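Local atomic coordinates of nucleoside kinase (Methanococcus jannaschii, PDB entry 2C49), a protein that catalyses the ATP- and magnesium-dependent phosphorylation of nucleosides, chiefly inosine, guanosine and cytidine, to nucleoside monophosphates. Residues A[11-16]-A[113-118]; A[16-21]-A[37-42]; A[270-275]-A[291-296]; A[183-188]-A[209-214]. All coordinates share one frame; numbering follows the deposited sequence.

Interaction 1. Residues A[11-16]-A[113-118]; sequences VGHTAL and FLWGAA. With ADN (adenosine), chain C.
The imidazole of His13 meets two aromatic rings of 113-118 in two different ways. Phe113 turns its edge toward the face of His13. The centroids are 4.6 Å apart and the planes lie at 54°. Phe113 CZ comes within 3.5 Å of His13 CG. Toward Trp115 the roles change. Here His13 presents its own edge to the face of the indole, an offset edge-to-face pair with planes at 78°. His13 CE1 lies over that face, offset toward the rim, and His13 NE2 is 3.2 Å from Trp115 CZ3. The same imidazole edge meets Ala118, with His13 CE1 3.6 Å from Ala118 CB. His13 NE2 is also hydrogen-bonded to Asp164, which helps fix the rotation of the ring.

This aromatic cluster forms a wall of the nucleoside pocket in a PfkB-family kinase. Phe113 is one of the residues known to bind substrate. With CG anti to the backbone N (chi1 -170°), its ring lies against the adenine base, and adenosine N1 and C2 lie over one face. Phe113 CB is 3.2 Å from adenosine N6, so the packing at that end of the base is close. Ala15 CB lies between the Phe113 ring and the ribose, 3.9 Å from Phe113 CE1 and 3.6 Å from adenosine O2'. Gln33 of the second subunit packs on both Phe113 and Trp115.

Interaction 2. Residues A[16-21]-A[37-42]; sequences LDYIFN and ARKYYG. With ADN (adenosine), chain C.
Asp17 and Tyr40 form an antiparallel hydrogen-bonded pair at the tight centre of this contact. Asp17 N donates to Tyr40 O at 2.8 Å, and Tyr40 N returns the bond to Asp17 O at 2.6 Å. Both donors lie in the carbonyl planes. The strands then splay apart, and their axes run at 126°. Beyond Tyr18 a water takes over the bridging: it accepts from Ile19 N and donates to Arg38 O.

Tyr18 and Lys39 run side by side on the face that also carries Leu16. Lys39 CG sits over the Tyr18 ring in a CH-pi contact, 4.0 Å from the centroid. A bend at chi4 (71°) brings Lys39 NZ round to donate to Tyr18 OH at 3.0 Å. Both polar ends also reach Glu95 of the second subunit, by a salt bridge from Lys39 and a hydrogen bond from Tyr18. A leucine here, lacking ring and hydroxyl, would probably leave the Lys39 chain freer to turn and Glu95 of the second subunit short of one partner. Ala37 CB packs against both Tyr18 and Phe20. The outer side is looser: Arg38 is exposed and points away from strand 16-21.

Asp17 points to the other face, where the small sheet lines the substrate site as part of the lid of the ribokinase fold. Its OD1 accepts from adenosine O2' at 2.6 Å, and its OD2 from O3' at 2.5 Å. A water links Asp17 OD2 to Tyr41 O. The paired bonds are consistent with recognition of a ribose carrying both hydroxyls.

Interaction 3. Residues A[270-275]-A[291-296]; sequences GAATAS and DKVVER. With ANP (phosphoaminophosphonic acid-adenylate ester), chain F.
Ser275 OG is gripped from two helices. Arg296 NH1 donates to it across the contact at 3.0 Å. The bond is nearly straight, 165° at the hydrogen, and the oxygen lies close to the guanidinium plane. The same hydroxyl donates to Ala272 O, one turn back in its own helix, at 2.7 Å. A chi1 of 75° sets Ser275 OG between its backbone N and carbonyl carbon, where it can reach both partners. In Arg296 a bend at chi3 swings the guanidinium, with NH1, toward Ser275 OG. The guanidinium has further partners: Arg296 NH2 forms a salt bridge with Glu279, and Phe276 supplies a cation-pi contact. An alanine in place of Ser275 would probably leave Arg296 NH1 without this acceptor and the guanidinium less firmly placed against the helix.

The contact joins helix 263-277 to the C-terminal helix 290-299 of the PfkB fold. The short segment axes approach to 8.9 Å and cross at 108°. The backbones come nearest at Ala272 and Val293. There Ala272 CB meets Val293 CG1 at 3.8 Å, and both methyls of Val293 lie near Thr273 OG1. That hydroxyl is hydrogen-bonded to Ile269 O in its own helix. The other side of helix 263-277 borders the nucleotide, with Ala274 CB 3.2 Å from O4' of the bound ATP analogue. Ala271 and Ser275 also lie along the nucleoside part of the analogue.

Interaction 4. Residues A[183-188]-A[209-214]; sequences LFMNKH and DALIVT. With ANP (phosphoaminophosphonic acid-adenylate ester), chain F.
Phe184 carries its CG anti to the carbonyl carbon (chi1 -69°), and Ile212 sets its CG1 the same way (chi1 -57°). The two side chains therefore run side by side from neighbouring strands. Ile212 CD1 then comes over the centre of the Phe184 ring, 3.9 Å from its centroid, in a CH-pi contact. Nearer the backbone, Phe184 CD2 touches Ile212 CB at 3.5 Å. Helix 245-258 covers this packing, and its Phe253 meets the Phe184 ring edge-to-face. Arg250, the inferred transition-state stabiliser, also packs on Phe184.

Strands 182-185 and 210-214 are parallel neighbours in the large central sheet of this alpha/beta kinase. Helices 187-197 and 201-205 connect the two strands, a beta-alpha-beta crossover. Leu183 N bonds to Ala210 O, and Ile212 N to Leu183 O at 2.7 Å. Met185 N bonds to Ile212 O, and Thr214 N to Met185 O. On the opposite face, Leu211 CD1 is 3.9 Å from Leu183 CD2 and also touches Met185 CE. Phe190 of helix 187-197 and Tyr204 of helix 201-205 cover this patch.

Both strands lead at their C-terminal ends to the nucleotide. Thr214 OG1 donates to O1A of the bound ATP analogue at 2.6 Å. Asn186, another ATP-binding residue, brings its amide beside the beta-phosphate. Its backbone N is held by Glu189, and helix 187-197 starts directly after it.

Overall arrangement
Interactions 1 and 2 form one unit around the nucleoside. They share Leu16 on strand 15-21, and they touch through Ala15 N and Gly42 O, 3.1 Å apart and probably hydrogen-bonded. One packs against the base, the other holds the ribose hydroxyls, and both reach the second subunit. Interactions 3 and 4 serve the ATP-analogue side. Their centres lie 19 Å apart and their nearest atoms about 8 Å, yet both touch the analogue, at its nucleoside part and its phosphates respectively. The side chain of Asn186 in interaction 4 lies about 8 Å from the adenosine and about 5 Å from a magnesium ion, near where donor and acceptor substrates meet. Interactions 1 and 4 stand 22 Å apart, centre to centre.

Interaction 1. Residues A[11-16]-A[113-118]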
# COMPACT_ATOMS: atom_id res chain seq x y z
N VAL A 11 -20.71 14.50 -0.40
CA VAL A 11 -20.32 14.21 0.98
C VAL A 11 -19.74 12.83 1.00
O VAL A 11 -20.36 11.91 0.47
CB VAL A 11 -21.53 14.22 1.93
CG1 VAL A 11 -21.08 13.96 3.40
CG2 VAL A 11 -22.28 15.57 1.84
N GLY A 12 -18.57 12.68 1.65
CA GLY A 12 -17.93 11.36 1.74
C GLY A 12 -16.43 11.50 1.52
O GLY A 12 -15.86 12.61 1.50
N HIS A 13 -15.78 10.37 1.31
CA HIS A 13 -14.32 10.35 1.29
C HIS A 13 -13.68 11.07 0.12
O HIS A 13 -14.11 10.93 -1.03
CB HIS A 13 -13.83 8.90 1.22
CG HIS A 13 -14.26 8.05 2.37
ND1 HIS A 13 -13.88 8.30 3.68
CD2 HIS A 13 -15.02 6.93 2.41
CE1 HIS A 13 -14.38 7.36 4.46
NE2 HIS A 13 -15.10 6.54 3.72
N THR A 14 -12.61 11.78 0.47
CA THR A 14 -11.53 12.13 -0.42
C THR A 14 -10.33 11.25 -0.05
O THR A 14 -9.98 11.10 1.12
CB THR A 14 -11.17 13.61 -0.20
OG1 THR A 14 -12.33 14.39 -0.58
CG2 THR A 14 -10.08 14.06 -1.23
N ALA A 15 -9.68 10.65 -1.04
CA ALA A 15 -8.67 9.62 -0.74
C ALA A 15 -7.59 9.58 -1.79
O ALA A 15 -7.81 10.07 -2.89
CB ALA A 15 -9.36 8.23 -0.64
N LEU A 16 -6.44 9.01 -1.45
CA LEU A 16 -5.39 8.66 -2.40
C LEU A 16 -5.43 7.13 -2.65
O LEU A 16 -5.51 6.34 -1.71
CB LEU A 16 -3.98 9.09 -1.93
CG LEU A 16 -3.83 10.61 -1.86
CD1 LEU A 16 -2.60 11.05 -1.12
CD2 LEU A 16 -3.90 11.25 -3.28
N PHE A 113 -9.21 -0.30 2.59
CA PHE A 113 -9.41 1.13 2.76
C PHE A 113 -9.03 1.53 4.18
O PHE A 113 -9.56 0.99 5.15
CB PHE A 113 -10.84 1.51 2.41
CG PHE A 113 -11.09 2.98 2.32
CD1 PHE A 113 -10.74 3.70 1.18
CD2 PHE A 113 -11.66 3.65 3.39
CE1 PHE A 113 -10.99 5.08 1.09
CE2 PHE A 113 -11.89 5.03 3.33
CZ PHE A 113 -11.59 5.74 2.18
N LEU A 114 -8.08 2.47 4.27
CA LEU A 114 -7.60 3.01 5.51
C LEU A 114 -8.43 4.26 5.83
O LEU A 114 -8.45 5.22 5.04
CB LEU A 114 -6.10 3.36 5.35
CG LEU A 114 -5.12 3.13 6.45
CD1 LEU A 114 -5.27 1.67 6.89
CD2 LEU A 114 -3.66 3.49 6.03
N TRP A 115 -9.10 4.24 6.99
CA TRP A 115 -10.13 5.22 7.36
C TRP A 115 -9.51 6.57 7.73
O TRP A 115 -10.09 7.60 7.40
CB TRP A 115 -10.94 4.70 8.57
CG TRP A 115 -12.37 5.26 8.75
CD1 TRP A 115 -12.84 6.01 9.81
CD2 TRP A 115 -13.51 5.05 7.90
NE1 TRP A 115 -14.18 6.30 9.65
CE2 TRP A 115 -14.62 5.72 8.49
CE3 TRP A 115 -13.71 4.36 6.69
CZ2 TRP A 115 -15.90 5.74 7.91
CZ3 TRP A 115 -14.98 4.37 6.11
CH2 TRP A 115 -16.06 5.06 6.71
N GLY A 116 -8.40 6.54 8.45
CA GLY A 116 -7.64 7.73 8.82
C GLY A 116 -8.52 8.87 9.32
O GLY A 116 -9.33 8.68 10.23
N ALA A 117 -8.41 10.02 8.66
CA ALA A 117 -9.14 11.24 9.07
C ALA A 117 -10.66 11.09 9.12
O ALA A 117 -11.36 11.90 9.75
CB ALA A 117 -8.75 12.41 8.16
N ALA A 118 -11.20 10.06 8.46
CA ALA A 118 -12.65 9.87 8.49
C ALA A 118 -13.19 9.47 9.88
O ALA A 118 -14.40 9.46 10.09
CB ALA A 118 -13.13 8.90 7.43
O5' ADN C . -15.57 4.51 -5.98
C5' ADN C . -14.18 4.31 -6.26
C4' ADN C . -13.43 4.91 -5.07
O4' ADN C . -13.82 4.35 -3.82
C3' ADN C . -11.89 5.08 -5.06
O3' ADN C . -11.39 6.34 -5.50
C2' ADN C . -11.43 4.74 -3.63
O2' ADN C . -10.84 5.82 -2.92
C1' ADN C . -12.73 4.38 -2.90
N9 ADN C . -12.71 3.20 -2.06
C8 ADN C . -12.16 1.99 -2.32
N7 ADN C . -12.41 1.14 -1.28
C5 ADN C . -13.16 1.79 -0.39
C6 ADN C . -13.79 1.60 0.92
N6 ADN C . -13.69 0.41 1.48
N1 ADN C . -14.47 2.61 1.53
C2 ADN C . -14.63 3.83 0.98
N3 ADN C . -14.10 4.12 -0.23
C4 ADN C . -13.34 3.12 -0.91

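Interaction 2. Residues A[16-21]-A[37-42]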
# COMPACT_ATOMS: atom_id res chain seq x y z
N LEU A 16 -6.44 9.01 -1.45
CA LEU A 16 -5.39 8.66 -2.40
C LEU A 16 -5.43 7.13 -2.65
O LEU A 16 -5.51 6.34 -1.71
CB LEU A 16 -3.98 9.09 -1.93
CG LEU A 16 -3.83 10.61 -1.86
CD1 LEU A 16 -2.60 11.05 -1.12
CD2 LEU A 16 -3.90 11.25 -3.28
N ASP A 17 -5.42 6.77 -3.92
CA ASP A 17 -5.66 5.42 -4.37
C ASP A 17 -4.40 4.84 -4.99
O ASP A 17 -3.74 5.52 -5.81
CB ASP A 17 -6.65 5.45 -5.53
CG ASP A 17 -8.07 5.69 -5.11
OD1 ASP A 17 -8.41 5.77 -3.88
OD2 ASP A 17 -8.96 5.76 -5.99
N TYR A 18 -4.11 3.60 -4.64
CA TYR A 18 -3.21 2.74 -5.38
C TYR A 18 -4.12 1.75 -6.11
O TYR A 18 -5.07 1.22 -5.50
CB TYR A 18 -2.35 1.94 -4.40
CG TYR A 18 -1.15 2.65 -3.81
CD1 TYR A 18 -1.14 3.01 -2.46
CD2 TYR A 18 -0.01 2.91 -4.58
CE1 TYR A 18 -0.02 3.60 -1.88
CE2 TYR A 18 1.11 3.52 -4.02
CZ TYR A 18 1.11 3.85 -2.67
OH TYR A 18 2.21 4.43 -2.09
N ILE A 19 -3.89 1.51 -7.40
CA ILE A 19 -4.77 0.65 -8.20
C ILE A 19 -3.90 -0.39 -8.92
O ILE A 19 -2.98 0.00 -9.66
CB ILE A 19 -5.59 1.51 -9.20
CG1 ILE A 19 -6.36 2.66 -8.48
CG2 ILE A 19 -6.51 0.64 -10.05
CD1 ILE A 19 -7.01 3.66 -9.42
N PHE A 20 -4.16 -1.68 -8.70
CA PHE A 20 -3.32 -2.75 -9.22
C PHE A 20 -4.11 -3.78 -10.06
O PHE A 20 -5.24 -4.15 -9.73
CB PHE A 20 -2.60 -3.54 -8.11
CG PHE A 20 -1.97 -2.70 -7.03
CD1 PHE A 20 -2.69 -2.39 -5.88
CD2 PHE A 20 -0.66 -2.26 -7.15
CE1 PHE A 20 -2.12 -1.64 -4.87
CE2 PHE A 20 -0.08 -1.51 -6.15
CZ PHE A 20 -0.81 -1.19 -5.01
N ASN A 21 -3.47 -4.21 -11.15
CA ASN A 21 -3.92 -5.30 -12.00
C ASN A 21 -3.21 -6.56 -11.60
O ASN A 21 -1.96 -6.59 -11.50
CB ASN A 21 -3.60 -5.01 -13.46
CG ASN A 21 -4.54 -4.02 -14.06
OD1 ASN A 21 -5.59 -4.39 -14.57
ND2 ASN A 21 -4.17 -2.74 -14.01
N ALA A 37 4.04 1.30 -8.95
CA ALA A 37 2.80 1.89 -8.46
C ALA A 37 2.90 3.38 -8.27
O ALA A 37 3.99 3.93 -7.99
CB ALA A 37 2.31 1.21 -7.16
N ARG A 38 1.74 3.98 -8.40
CA ARG A 38 1.53 5.39 -8.41
C ARG A 38 0.25 5.67 -7.62
O ARG A 38 -0.67 4.87 -7.66
CB ARG A 38 1.21 5.80 -9.84
CG ARG A 38 2.04 6.90 -10.46
CD ARG A 38 1.18 7.55 -11.53
NE ARG A 38 0.09 8.31 -10.95
CZ ARG A 38 -0.23 9.53 -11.34
NH1 ARG A 38 0.44 10.11 -12.32
NH2 ARG A 38 -1.25 10.16 -10.77
N LYS A 39 0.18 6.79 -6.91
CA LYS A 39 -1.06 7.12 -6.21
C LYS A 39 -1.89 7.98 -7.12
O LYS A 39 -1.34 8.81 -7.86
CB LYS A 39 -0.82 7.90 -4.92
CG LYS A 39 0.01 7.19 -3.84
CD LYS A 39 0.30 8.15 -2.68
CE LYS A 39 1.24 7.52 -1.63
NZ LYS A 39 2.67 7.38 -2.17
N TYR A 40 -3.20 7.78 -7.07
CA TYR A 40 -4.15 8.57 -7.87
C TYR A 40 -5.12 9.30 -6.96
O TYR A 40 -5.46 8.79 -5.88
CB TYR A 40 -4.95 7.63 -8.75
CG TYR A 40 -4.08 6.90 -9.74
CD1 TYR A 40 -3.45 5.70 -9.40
CD2 TYR A 40 -3.86 7.43 -11.00
CE1 TYR A 40 -2.66 5.02 -10.32
CE2 TYR A 40 -3.05 6.76 -11.93
CZ TYR A 40 -2.46 5.56 -11.58
OH TYR A 40 -1.67 4.90 -12.48
N TYR A 41 -5.54 10.49 -7.39
CA TYR A 41 -6.60 11.22 -6.75
C TYR A 41 -7.88 10.36 -6.80
O TYR A 41 -8.25 9.85 -7.84
CB TYR A 41 -6.79 12.58 -7.44
CG TYR A 41 -5.56 13.52 -7.38
CD1 TYR A 41 -5.23 14.32 -8.46
CD2 TYR A 41 -4.77 13.59 -6.24
CE1 TYR A 41 -4.11 15.19 -8.42
CE2 TYR A 41 -3.66 14.44 -6.17
CZ TYR A 41 -3.35 15.25 -7.27
OH TYR A 41 -2.26 16.08 -7.21
N GLY A 42 -8.50 10.18 -5.64
CA GLY A 42 -9.57 9.21 -5.45
C GLY A 42 -10.53 9.61 -4.35
O GLY A 42 -10.57 10.79 -3.96
O5' ADN C . -15.57 4.51 -5.98
C5' ADN C . -14.18 4.31 -6.26
C4' ADN C . -13.43 4.91 -5.07
O4' ADN C . -13.82 4.35 -3.82
C3' ADN C . -11.89 5.08 -5.06
O3' ADN C . -11.39 6.34 -5.50
C2' ADN C . -11.43 4.74 -3.63
O2' ADN C . -10.84 5.82 -2.92
C1' ADN C . -12.73 4.38 -2.90
N9 ADN C . -12.71 3.20 -2.06
C8 ADN C . -12.16 1.99 -2.32
N7 ADN C . -12.41 1.14 -1.28
C5 ADN C . -13.16 1.79 -0.39
C6 ADN C . -13.79 1.60 0.92
N6 ADN C . -13.69 0.41 1.48
N1 ADN C . -14.47 2.61 1.53
C2 ADN C . -14.63 3.83 0.98
N3 ADN C . -14.10 4.12 -0.23
C4 ADN C . -13.34 3.12 -0.91
O HOH W 1 -8.38 7.16 -8.41
O HOH W 2 -1.24 2.44 -8.19

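Interaction 3. Residues A[270-275]-A[291-296]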
# COMPACT_ATOMS: atom_id res chain seq x y z
N GLY A 270 -24.90 9.16 -17.59
CA GLY A 270 -24.07 8.45 -16.63
C GLY A 270 -23.26 7.36 -17.34
O GLY A 270 -22.06 7.20 -17.12
N ALA A 271 -23.93 6.62 -18.22
CA ALA A 271 -23.29 5.49 -18.87
C ALA A 271 -22.18 5.94 -19.81
O ALA A 271 -21.13 5.28 -19.88
CB ALA A 271 -24.30 4.62 -19.59
N ALA A 272 -22.41 7.05 -20.52
CA ALA A 272 -21.43 7.55 -21.49
C ALA A 272 -20.27 8.24 -20.80
O ALA A 272 -19.15 8.25 -21.33
CB ALA A 272 -22.09 8.47 -22.53
N THR A 273 -20.52 8.80 -19.61
CA THR A 273 -19.47 9.43 -18.81
C THR A 273 -18.52 8.34 -18.35
O THR A 273 -17.31 8.48 -18.50
CB THR A 273 -20.05 10.16 -17.59
OG1 THR A 273 -20.96 11.18 -18.04
CG2 THR A 273 -18.95 10.93 -16.84
N ALA A 274 -19.08 7.26 -17.81
CA ALA A 274 -18.29 6.13 -17.32
C ALA A 274 -17.43 5.47 -18.41
O ALA A 274 -16.28 5.04 -18.15
CB ALA A 274 -19.20 5.11 -16.61
N SER A 275 -17.96 5.41 -19.64
CA SER A 275 -17.22 4.85 -20.77
C SER A 275 -15.92 5.58 -21.09
O SER A 275 -14.99 4.97 -21.62
CB SER A 275 -18.11 4.74 -22.03
OG SER A 275 -18.31 6.02 -22.62
N ASP A 291 -19.73 18.09 -23.67
CA ASP A 291 -19.81 17.98 -25.13
C ASP A 291 -19.31 16.60 -25.61
O ASP A 291 -19.97 15.96 -26.43
CB ASP A 291 -19.07 19.13 -25.81
CG ASP A 291 -19.81 20.47 -25.67
OD1 ASP A 291 -20.99 20.48 -25.20
OD2 ASP A 291 -19.31 21.56 -25.99
N LYS A 292 -18.18 16.15 -25.08
CA LYS A 292 -17.63 14.84 -25.45
C LYS A 292 -18.60 13.71 -25.10
O LYS A 292 -18.77 12.77 -25.87
CB LYS A 292 -16.26 14.57 -24.80
CG LYS A 292 -15.15 15.54 -25.29
CD LYS A 292 -14.58 15.14 -26.63
CE LYS A 292 -13.43 16.06 -27.03
NZ LYS A 292 -12.17 15.73 -26.31
N VAL A 293 -19.26 13.83 -23.95
CA VAL A 293 -20.13 12.77 -23.47
C VAL A 293 -21.37 12.66 -24.33
O VAL A 293 -21.82 11.56 -24.66
CB VAL A 293 -20.56 13.04 -22.03
CG1 VAL A 293 -21.72 12.14 -21.65
CG2 VAL A 293 -19.42 12.81 -21.14
N VAL A 294 -21.92 13.83 -24.67
CA VAL A 294 -23.10 13.93 -25.53
C VAL A 294 -22.76 13.46 -26.94
O VAL A 294 -23.53 12.72 -27.54
CB VAL A 294 -23.63 15.40 -25.55
CG1 VAL A 294 -24.55 15.64 -26.75
CG2 VAL A 294 -24.34 15.70 -24.23
N GLU A 295 -21.61 13.90 -27.46
CA GLU A 295 -21.17 13.44 -28.78
C GLU A 295 -21.12 11.91 -28.83
O GLU A 295 -21.67 11.31 -29.73
CB GLU A 295 -19.82 14.06 -29.14
CG GLU A 295 -19.19 13.61 -30.44
CD GLU A 295 -17.86 14.30 -30.69
OE1 GLU A 295 -16.98 14.24 -29.80
OE2 GLU A 295 -17.71 14.93 -31.75
N ARG A 296 -20.49 11.29 -27.83
CA ARG A 296 -20.48 9.83 -27.71
C ARG A 296 -21.88 9.19 -27.63
O ARG A 296 -22.14 8.18 -28.29
CB ARG A 296 -19.62 9.39 -26.51
CG ARG A 296 -19.44 7.89 -26.42
CD ARG A 296 -18.33 7.45 -25.48
NE ARG A 296 -17.01 7.54 -26.12
CZ ARG A 296 -15.88 7.18 -25.53
NH1 ARG A 296 -15.90 6.70 -24.29
NH2 ARG A 296 -14.71 7.28 -26.18
PG ANP F . -15.88 -0.98 -8.77
O1G ANP F . -14.72 0.11 -8.60
O2G ANP F . -15.32 -2.46 -8.69
O3G ANP F . -16.92 -0.75 -7.58
PB ANP F . -18.26 -1.48 -10.40
O1B ANP F . -18.22 -3.03 -10.06
O2B ANP F . -18.93 -0.69 -9.18
N3B ANP F . -16.64 -0.83 -10.34
PA ANP F . -20.35 -0.41 -11.92
O1A ANP F . -21.71 -1.21 -11.66
O2A ANP F . -20.25 0.81 -10.90
O3A ANP F . -19.00 -1.28 -11.85
O5' ANP F . -20.43 0.22 -13.40
C5' ANP F . -21.01 1.50 -13.42
C4' ANP F . -21.38 1.88 -14.83
O4' ANP F . -20.26 2.31 -15.62
C3' ANP F . -22.18 0.88 -15.66
O3' ANP F . -23.58 0.86 -15.49
C2' ANP F . -21.64 1.00 -17.07
O2' ANP F . -22.51 1.90 -17.75
C1' ANP F . -20.36 1.82 -16.96
N9 ANP F . -19.32 0.80 -17.22
C8 ANP F . -18.86 -0.17 -16.39
N7 ANP F . -17.91 -0.99 -16.95
C5 ANP F . -17.76 -0.51 -18.20
C6 ANP F . -16.97 -0.82 -19.41
N6 ANP F . -16.10 -1.86 -19.31
N1 ANP F . -17.11 -0.06 -20.53
C2 ANP F . -17.96 0.99 -20.63
N3 ANP F . -18.75 1.38 -19.60
C4 ANP F . -18.67 0.61 -18.36

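Interaction 4. Residues A[183-188]-A[209-214]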
# COMPACT_ATOMS: atom_id res chain seq x y z
N LEU A 183 -31.38 6.62 -4.90
CA LEU A 183 -30.54 5.60 -4.32
C LEU A 183 -29.77 4.87 -5.44
O LEU A 183 -30.40 4.29 -6.34
CB LEU A 183 -31.46 4.55 -3.59
CG LEU A 183 -30.78 3.46 -2.76
CD1 LEU A 183 -29.86 4.10 -1.69
CD2 LEU A 183 -31.81 2.50 -2.06
N PHE A 184 -28.44 4.89 -5.37
CA PHE A 184 -27.56 4.24 -6.33
C PHE A 184 -26.82 3.09 -5.63
O PHE A 184 -26.25 3.29 -4.56
CB PHE A 184 -26.48 5.20 -6.84
CG PHE A 184 -27.00 6.35 -7.71
CD1 PHE A 184 -27.43 7.54 -7.14
CD2 PHE A 184 -26.99 6.23 -9.10
CE1 PHE A 184 -27.86 8.62 -7.95
CE2 PHE A 184 -27.40 7.29 -9.94
CZ PHE A 184 -27.86 8.50 -9.35
N MET A 185 -26.83 1.92 -6.26
CA MET A 185 -26.03 0.78 -5.81
C MET A 185 -25.49 -0.01 -7.00
O MET A 185 -26.16 -0.08 -8.04
CB MET A 185 -26.89 -0.13 -4.94
CG MET A 185 -27.19 0.50 -3.58
SD MET A 185 -28.10 -0.56 -2.41
CE MET A 185 -29.61 -0.64 -3.19
N ASN A 186 -24.35 -0.63 -6.75
CA ASN A 186 -23.73 -1.62 -7.58
C ASN A 186 -24.64 -2.82 -7.53
O ASN A 186 -25.49 -2.93 -6.65
CB ASN A 186 -22.50 -2.18 -6.88
CG ASN A 186 -21.25 -1.91 -7.61
OD1 ASN A 186 -21.26 -1.32 -8.69
ND2 ASN A 186 -20.12 -2.32 -7.04
N LYS A 187 -24.49 -3.76 -8.46
CA LYS A 187 -25.19 -5.04 -8.38
C LYS A 187 -24.86 -5.75 -7.06
O LYS A 187 -25.74 -6.33 -6.43
CB LYS A 187 -24.85 -5.93 -9.58
CG LYS A 187 -23.37 -6.22 -9.79
CD LYS A 187 -23.10 -6.64 -11.23
CE LYS A 187 -22.97 -8.14 -11.36
NZ LYS A 187 -22.01 -8.53 -12.43
N HIS A 188 -23.60 -5.67 -6.63
CA HIS A 188 -23.11 -6.35 -5.42
C HIS A 188 -23.69 -5.74 -4.14
O HIS A 188 -24.17 -6.45 -3.24
CB HIS A 188 -21.59 -6.30 -5.36
CG HIS A 188 -20.93 -6.94 -6.54
ND1 HIS A 188 -20.09 -6.25 -7.39
CD2 HIS A 188 -21.02 -8.19 -7.03
CE1 HIS A 188 -19.67 -7.06 -8.35
NE2 HIS A 188 -20.22 -8.24 -8.15
N ASP A 209 -37.56 7.98 -4.65
CA ASP A 209 -38.08 8.36 -5.98
C ASP A 209 -37.50 7.55 -7.12
O ASP A 209 -38.18 7.26 -8.11
CB ASP A 209 -37.87 9.86 -6.23
CG ASP A 209 -38.61 10.72 -5.23
OD1 ASP A 209 -39.80 10.47 -4.99
OD2 ASP A 209 -38.09 11.66 -4.60
N ALA A 210 -36.23 7.18 -6.99
CA ALA A 210 -35.58 6.41 -8.04
C ALA A 210 -34.54 5.52 -7.42
O ALA A 210 -33.80 5.96 -6.55
CB ALA A 210 -34.94 7.34 -9.10
N LEU A 211 -34.51 4.27 -7.86
CA LEU A 211 -33.52 3.32 -7.38
C LEU A 211 -32.70 3.02 -8.62
O LEU A 211 -33.24 2.57 -9.62
CB LEU A 211 -34.23 2.04 -6.89
CG LEU A 211 -33.41 0.74 -6.70
CD1 LEU A 211 -32.30 0.90 -5.63
CD2 LEU A 211 -34.27 -0.53 -6.41
N ILE A 212 -31.41 3.29 -8.58
CA ILE A 212 -30.55 3.00 -9.74
C ILE A 212 -29.61 1.87 -9.42
O ILE A 212 -28.78 1.99 -8.52
CB ILE A 212 -29.74 4.27 -10.19
CG1 ILE A 212 -30.69 5.44 -10.50
CG2 ILE A 212 -28.84 3.93 -11.45
CD1 ILE A 212 -31.10 6.35 -9.25
N VAL A 213 -29.74 0.74 -10.13
CA VAL A 213 -28.85 -0.37 -9.88
C VAL A 213 -27.93 -0.55 -11.08
O VAL A 213 -28.40 -0.81 -12.18
CB VAL A 213 -29.65 -1.68 -9.54
CG1 VAL A 213 -28.70 -2.85 -9.21
CG2 VAL A 213 -30.59 -1.41 -8.35
N THR A 214 -26.63 -0.36 -10.88
CA THR A 214 -25.71 -0.57 -12.00
C THR A 214 -25.25 -2.02 -12.04
O THR A 214 -25.21 -2.68 -11.01
CB THR A 214 -24.48 0.37 -11.96
OG1 THR A 214 -23.71 0.13 -10.77
CG2 THR A 214 -24.94 1.80 -11.82
PG ANP F . -15.88 -0.98 -8.77
O1G ANP F . -14.72 0.11 -8.60
O2G ANP F . -15.32 -2.46 -8.69
O3G ANP F . -16.92 -0.75 -7.58
PB ANP F . -18.26 -1.48 -10.40
O1B ANP F . -18.22 -3.03 -10.06
O2B ANP F . -18.93 -0.69 -9.18
N3B ANP F . -16.64 -0.83 -10.34
PA ANP F . -20.35 -0.41 -11.92
O1A ANP F . -21.71 -1.21 -11.66
O2A ANP F . -20.25 0.81 -10.90
O3A ANP F . -19.00 -1.28 -11.85
O5' ANP F . -20.43 0.22 -13.40
C5' ANP F . -21.01 1.50 -13.42
C4' ANP F . -21.38 1.88 -14.83
O4' ANP F . -20.26 2.31 -15.62
C3' ANP F . -22.18 0.88 -15.66
O3' ANP F . -23.58 0.86 -15.49
C2' ANP F . -21.64 1.00 -17.07
O2' ANP F . -22.51 1.90 -17.75
C1' ANP F . -20.36 1.82 -16.96
N9 ANP F . -19.32 0.80 -17.22
C8 ANP F . -18.86 -0.17 -16.39
N7 ANP F . -17.91 -0.99 -16.95
C5 ANP F . -17.76 -0.51 -18.20
C6 ANP F . -16.97 -0.82 -19.41
N6 ANP F . -16.10 -1.86 -19.31
N1 ANP F . -17.11 -0.06 -20.53
C2 ANP F . -17.96 0.99 -20.63
N3 ANP F . -18.75 1.38 -19.60
C4 ANP F . -18.67 0.61 -18.36